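Local coordinates for protein rRNA N-glycosidase (Bougainvillea spectabilis, PDB 3CTK) that belongs to the plant ribosome-inactivating proteins, a family of toxins that share a common fold, at residues K61-V66 with S96-G101. Numbering follows the deposited sequence.
Sequences KVAIDV and SKLFPG
Leu98, the first residue past the end of helix 92-97, sets both its methyls on Ala63 of strand 59-65. CD1 makes the tighter approach, 3.5 Å from Ala63 CB and closer than carbons usually pack, while CD2 lies 4.0 Å from the same methyl. CG stands anti to the carbonyl carbon (chi1 -77°), which carries the fork of the side chain toward the strand, where Phe47 and Val72 of the two flanking strands also meet it.

At Phe99 the backbone takes a left-handed conformation (phi 47°, psi 58°), and the ring reaches the strand by its far end. CZ comes 4.1 Å from Ala63 CB and 3.7 Å from Lys61 O, both approached obliquely; Gln75 on strand 70-78 touches the ring too. Leu98 CB sits 4.0 Å above one face of the ring, offset toward its rim, so the two consecutive side chains pack on each other as well as on Ala63. Arg105 hydrogen-bonds the carbonyl oxygens of both Leu98 and Phe99, which probably steadies the loop.

No hydrogen bond joins 61-66 to 96-101: mainly apolar packing on the Ala63 methyl seats the loop between helix 92-97 and strand 105-108 against an inner strand of the six-stranded mixed sheet.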
# COMPACT_ATOMS: atom_id res chain seq x y z
N LYS A 61 14.08 -0.70 0.52
CA LYS A 61 13.37 -1.94 0.79
C LYS A 61 12.21 -1.63 1.73
O LYS A 61 12.42 -1.37 2.91
CB LYS A 61 14.29 -2.96 1.47
CG LYS A 61 15.46 -3.45 0.63
CD LYS A 61 16.37 -4.33 1.49
CE LYS A 61 17.02 -5.45 0.71
NZ LYS A 61 18.05 -4.97 -0.25
N VAL A 62 11.00 -1.66 1.20
CA VAL A 62 9.80 -1.34 1.99
C VAL A 62 9.17 -2.59 2.60
O VAL A 62 8.90 -3.57 1.90
CB VAL A 62 8.77 -0.62 1.10
CG1 VAL A 62 7.57 -0.18 1.93
CG2 VAL A 62 9.42 0.57 0.41
N ALA A 63 8.92 -2.55 3.90
CA ALA A 63 8.32 -3.68 4.60
C ALA A 63 6.81 -3.53 4.73
O ALA A 63 6.32 -2.49 5.16
CB ALA A 63 8.95 -3.82 5.98
N ILE A 64 6.09 -4.59 4.36
CA ILE A 64 4.63 -4.59 4.43
C ILE A 64 4.12 -5.74 5.31
O ILE A 64 4.55 -6.88 5.16
CB ILE A 64 4.01 -4.72 3.02
CG1 ILE A 64 4.33 -3.46 2.21
CG2 ILE A 64 2.50 -4.94 3.11
CD1 ILE A 64 3.81 -3.49 0.78
N ASP A 65 3.20 -5.41 6.22
CA ASP A 65 2.58 -6.38 7.13
C ASP A 65 1.59 -7.17 6.28
O ASP A 65 0.63 -6.60 5.76
CB ASP A 65 1.84 -5.61 8.23
CG ASP A 65 1.31 -6.51 9.33
OD1 ASP A 65 0.94 -7.66 9.04
OD2 ASP A 65 1.25 -6.05 10.49
N VAL A 66 1.79 -8.48 6.14
CA VAL A 66 0.89 -9.27 5.30
C VAL A 66 -0.52 -9.44 5.84
O VAL A 66 -1.43 -9.80 5.08
CB VAL A 66 1.46 -10.68 4.99
CG1 VAL A 66 2.84 -10.56 4.37
CG2 VAL A 66 1.48 -11.53 6.27
N SER A 96 11.35 -5.34 16.09
CA SER A 96 12.20 -6.39 16.65
C SER A 96 12.79 -7.35 15.62
O SER A 96 13.94 -7.77 15.77
CB SER A 96 11.42 -7.22 17.68
OG SER A 96 11.05 -6.44 18.80
N LYS A 97 12.04 -7.67 14.57
CA LYS A 97 12.53 -8.63 13.58
C LYS A 97 12.92 -8.15 12.19
O LYS A 97 13.65 -8.85 11.49
CB LYS A 97 11.52 -9.77 13.45
CG LYS A 97 11.54 -10.72 14.64
CD LYS A 97 10.54 -11.84 14.48
CE LYS A 97 10.82 -12.95 15.48
NZ LYS A 97 10.97 -12.43 16.86
N LEU A 98 12.45 -6.97 11.78
CA LEU A 98 12.81 -6.47 10.46
C LEU A 98 14.22 -5.92 10.40
O LEU A 98 14.73 -5.38 11.39
CB LEU A 98 11.83 -5.39 10.00
CG LEU A 98 10.47 -5.88 9.50
CD1 LEU A 98 9.54 -4.69 9.28
CD2 LEU A 98 10.66 -6.67 8.20
N PHE A 99 14.85 -6.05 9.23
CA PHE A 99 16.20 -5.53 9.00
C PHE A 99 17.15 -5.89 10.14
O PHE A 99 17.76 -5.02 10.76
CB PHE A 99 16.11 -4.02 8.82
CG PHE A 99 14.98 -3.58 7.92
CD1 PHE A 99 14.12 -2.56 8.31
CD2 PHE A 99 14.78 -4.20 6.69
CE1 PHE A 99 13.07 -2.15 7.48
CE2 PHE A 99 13.73 -3.79 5.85
CZ PHE A 99 12.88 -2.77 6.26
N PRO A 100 17.31 -7.19 10.41
CA PRO A 100 18.18 -7.66 11.49
C PRO A 100 19.63 -7.20 11.37
O PRO A 100 20.21 -7.20 10.28
CB PRO A 100 18.05 -9.18 11.41
CG PRO A 100 17.82 -9.41 9.94
CD PRO A 100 16.82 -8.32 9.60
N GLY A 101 20.21 -6.78 12.49
CA GLY A 101 21.59 -6.34 12.49
C GLY A 101 21.83 -4.89 12.14
O GLY A 101 22.91 -4.37 12.41